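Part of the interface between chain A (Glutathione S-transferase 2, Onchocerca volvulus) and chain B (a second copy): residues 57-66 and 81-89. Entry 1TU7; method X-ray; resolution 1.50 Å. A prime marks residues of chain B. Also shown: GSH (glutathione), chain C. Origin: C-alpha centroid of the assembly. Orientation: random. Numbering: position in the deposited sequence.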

# COMPACT_ATOMS: atom_id res chain seq x y z
N ASP A 57 5.88 -11.41 20.77
CA ASP A 57 7.19 -11.73 20.15
C ASP A 57 7.24 -11.51 18.63
O ASP A 57 8.23 -11.84 17.98
CB ASP A 57 7.59 -13.19 20.45
N GLN A 58 6.19 -10.93 18.05
CA GLN A 58 6.11 -10.70 16.62
C GLN A 58 6.47 -9.25 16.33
O GLN A 58 5.88 -8.35 16.91
CB GLN A 58 4.69 -10.95 16.13
CG GLN A 58 4.55 -11.13 14.65
CD GLN A 58 3.13 -11.49 14.24
OE1 GLN A 58 2.21 -11.56 15.08
NE2 GLN A 58 2.94 -11.73 12.96
N GLN A 59 7.43 -9.03 15.44
CA GLN A 59 7.85 -7.74 15.01
C GLN A 59 7.33 -7.50 13.59
O GLN A 59 7.75 -8.16 12.63
CB GLN A 59 9.38 -7.62 15.05
CG GLN A 59 9.86 -6.24 14.65
CD GLN A 59 11.34 -6.12 14.33
OE1 GLN A 59 11.97 -7.09 13.95
NE2 GLN A 59 11.85 -4.90 14.38
N ILE A 60 6.40 -6.54 13.47
CA ILE A 60 5.71 -6.26 12.23
C ILE A 60 5.98 -4.83 11.78
O ILE A 60 5.58 -3.88 12.46
CB ILE A 60 4.20 -6.47 12.41
CG1 ILE A 60 3.91 -7.81 13.06
CG2 ILE A 60 3.53 -6.37 11.04
CD1 ILE A 60 2.50 -7.92 13.57
N VAL A 61 6.66 -4.65 10.66
CA VAL A 61 6.74 -3.36 10.02
C VAL A 61 5.74 -3.31 8.85
O VAL A 61 5.04 -4.29 8.60
CB VAL A 61 8.19 -3.00 9.59
CG1 VAL A 61 9.08 -2.88 10.80
CG2 VAL A 61 8.78 -3.99 8.58
N GLN A 62 5.66 -2.13 8.22
CA GLN A 62 4.74 -1.79 7.14
C GLN A 62 3.38 -1.43 7.71
O GLN A 62 2.63 -2.29 8.13
CB GLN A 62 4.66 -2.85 6.04
CG GLN A 62 5.93 -2.96 5.23
CD GLN A 62 6.20 -1.81 4.28
OE1 GLN A 62 7.31 -1.70 3.71
NE2 GLN A 62 5.23 -0.98 4.09
N SER A 63 3.07 -0.14 7.66
CA SER A 63 1.87 0.37 8.27
C SER A 63 0.62 -0.36 7.82
O SER A 63 -0.25 -0.63 8.63
CB SER A 63 1.72 1.86 8.03
OG SER A 63 1.58 2.19 6.65
N GLY A 64 0.50 -0.70 6.53
CA GLY A 64 -0.68 -1.40 6.08
C GLY A 64 -0.79 -2.82 6.59
O GLY A 64 -1.86 -3.33 6.90
N ALA A 65 0.36 -3.49 6.70
CA ALA A 65 0.39 -4.85 7.24
C ALA A 65 0.07 -4.85 8.74
O ALA A 65 -0.61 -5.73 9.22
CB ALA A 65 1.74 -5.51 7.01
N ILE A 66 0.53 -3.82 9.44
CA ILE A 66 0.24 -3.67 10.86
C ILE A 66 -1.26 -3.50 11.04
O ILE A 66 -1.88 -4.18 11.86
CB ILE A 66 1.01 -2.46 11.46
CG1 ILE A 66 2.52 -2.70 11.47
CG2 ILE A 66 0.48 -2.16 12.87
CD1 ILE A 66 3.36 -1.45 11.71
N GLU B 81 -1.93 -16.68 10.96
CA GLU B 81 -1.84 -15.25 11.11
C GLU B 81 -0.43 -14.73 10.88
O GLU B 81 -0.23 -13.67 10.27
CB GLU B 81 -2.38 -14.81 12.48
CG GLU B 81 -2.26 -13.32 12.75
CD GLU B 81 -3.07 -12.48 11.78
OE1 GLU B 81 -2.59 -11.38 11.46
OE2 GLU B 81 -4.17 -12.88 11.33
N MET B 82 0.57 -15.43 11.40
CA MET B 82 1.95 -15.02 11.26
C MET B 82 2.32 -15.01 9.78
O MET B 82 2.94 -14.05 9.32
CB MET B 82 2.89 -15.94 12.06
CG MET B 82 2.74 -15.81 13.54
SD MET B 82 4.01 -16.64 14.52
CE MET B 82 3.19 -16.78 16.16
N GLU B 83 1.95 -16.06 9.05
CA GLU B 83 2.26 -16.13 7.62
C GLU B 83 1.58 -15.04 6.81
O GLU B 83 2.19 -14.42 5.95
CB GLU B 83 1.92 -17.49 7.03
CG GLU B 83 2.85 -18.58 7.53
CD GLU B 83 2.71 -19.90 6.79
OE1 GLU B 83 3.50 -20.83 7.13
OE2 GLU B 83 1.84 -20.06 5.92
N THR B 84 0.31 -14.81 7.09
CA THR B 84 -0.48 -13.84 6.37
C THR B 84 0.08 -12.45 6.61
O THR B 84 0.20 -11.64 5.69
CB THR B 84 -1.92 -13.93 6.83
OG1 THR B 84 -2.43 -15.24 6.53
CG2 THR B 84 -2.81 -12.93 6.13
N THR B 85 0.47 -12.17 7.85
CA THR B 85 1.07 -10.89 8.18
C THR B 85 2.42 -10.74 7.48
O THR B 85 2.72 -9.68 6.93
CB THR B 85 1.25 -10.76 9.70
OG1 THR B 85 -0.04 -10.79 10.37
CG2 THR B 85 1.87 -9.42 10.03
N TYR B 86 3.22 -11.80 7.51
CA TYR B 86 4.56 -11.77 6.96
C TYR B 86 4.55 -11.48 5.46
O TYR B 86 5.30 -10.60 4.99
CB TYR B 86 5.26 -13.09 7.22
CG TYR B 86 6.65 -13.16 6.64
CD1 TYR B 86 6.94 -13.97 5.54
CD2 TYR B 86 7.66 -12.43 7.19
CE1 TYR B 86 8.22 -14.00 4.99
CE2 TYR B 86 8.94 -12.46 6.66
CZ TYR B 86 9.22 -13.28 5.58
OH TYR B 86 10.49 -13.29 5.07
N ILE B 87 3.71 -12.17 4.70
CA ILE B 87 3.69 -11.93 3.27
C ILE B 87 3.13 -10.54 2.93
O ILE B 87 3.50 -9.94 1.91
CB ILE B 87 2.97 -13.05 2.50
CG1 ILE B 87 1.49 -13.13 2.86
CG2 ILE B 87 3.69 -14.37 2.67
CD1 ILE B 87 0.77 -14.27 2.16
N ASP B 88 2.27 -10.01 3.81
CA ASP B 88 1.73 -8.65 3.63
C ASP B 88 2.86 -7.64 3.81
O ASP B 88 3.15 -6.77 2.97
CB ASP B 88 0.59 -8.46 4.62
CG ASP B 88 -0.23 -7.24 4.39
OD1 ASP B 88 0.10 -6.39 3.53
OD2 ASP B 88 -1.25 -7.07 5.12
N MET B 89 3.57 -7.80 4.91
CA MET B 89 4.74 -6.98 5.19
C MET B 89 5.76 -7.02 4.02
O MET B 89 6.23 -6.01 3.53
CB MET B 89 5.36 -7.42 6.52
CG MET B 89 6.59 -6.71 6.86
SD MET B 89 7.28 -7.40 8.40
CE MET B 89 8.16 -8.79 7.78
N1 GSH C . 5.54 1.71 3.23
CA1 GSH C . 6.00 2.12 4.50
C1 GSH C . 5.01 1.95 5.57
O11 GSH C . 3.74 2.22 5.18
O12 GSH C . 5.16 1.66 6.81
CB1 GSH C . 6.77 3.36 4.66
CG1 GSH C . 7.61 3.52 5.90
CD1 GSH C . 8.37 4.84 5.87
OE1 GSH C . 8.39 5.56 4.73
N2 GSH C . 8.94 5.24 6.98
CA2 GSH C . 9.64 6.52 7.12
C2 GSH C . 10.90 6.28 7.86
O2 GSH C . 11.01 5.24 8.76
CB2 GSH C . 8.81 7.51 7.93
SG2 GSH C . 7.42 8.14 6.97
N3 GSH C . 11.94 7.08 7.64
CA3 GSH C . 13.14 6.83 8.40
C3 GSH C . 14.28 6.50 7.49
O31 GSH C . 14.15 5.91 6.32
O32 GSH C . 15.56 6.84 7.96
O HOH W 1 4.31 -12.12 10.97
O HOH W 2 -1.06 -8.04 7.73

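Chain A runs extended from Gln58, and Gln62 then serves as the N-cap of a helix beginning at Ser63. Across the interface, 81-89 of chain B is a continuous helix whose axis approaches the strand to 8.7 Å, the two N-to-C directions differing by 31°. The spacing tightens along the contact: the CA atoms of Gln58 and Met82′ lie 8.0 Å apart, those of Ala65 and Met89′ only 5.3 Å.

The small methyl of Ala65 suits this close approach. Its CB points toward the partner helix, 3.6 Å from Met89′ N and 4.1 Å from Met89′ CB, while its CA lies 3.5 Å from Asp88′ OD2. A water donates to both Ala65 O and Asp88′ OD2, at 2.8 Å each, so the acidic side chain joins a polar bridge beside an apolar contact.

Met89′ is the most extensively covered residue. Its long, unbranched side chain, with chi1 and chi2 both t, reaches across to the backbone and side chain of Val61. The sulfur does double duty, packing 3.7 Å from Val61 CG2 and accepting a weak hydrogen bond from Val61 N (N to SD 3.6 Å). Val61 O, which lies 3.4 Å from Met89′ CG, is buried without a polar partner, a cost of this close packing.

Farther back, Ile60 CG2 meets Thr85′ CG2 at 3.6 Å. Threonine suits a helix surface here: OG1 of Thr85′ donates to Glu81′ O (2.9 Å), one turn earlier, leaving its methyl available to the isoleucine. Where the backbones are wider apart, the extended side chain of Gln58 spans the gap. Its NE2 comes within 3.8 Å of Met82′ CA and of Thr85′ CB, and donates to a water 2.4 Å away, which in turn donates to Met82′ O (2.9 Å).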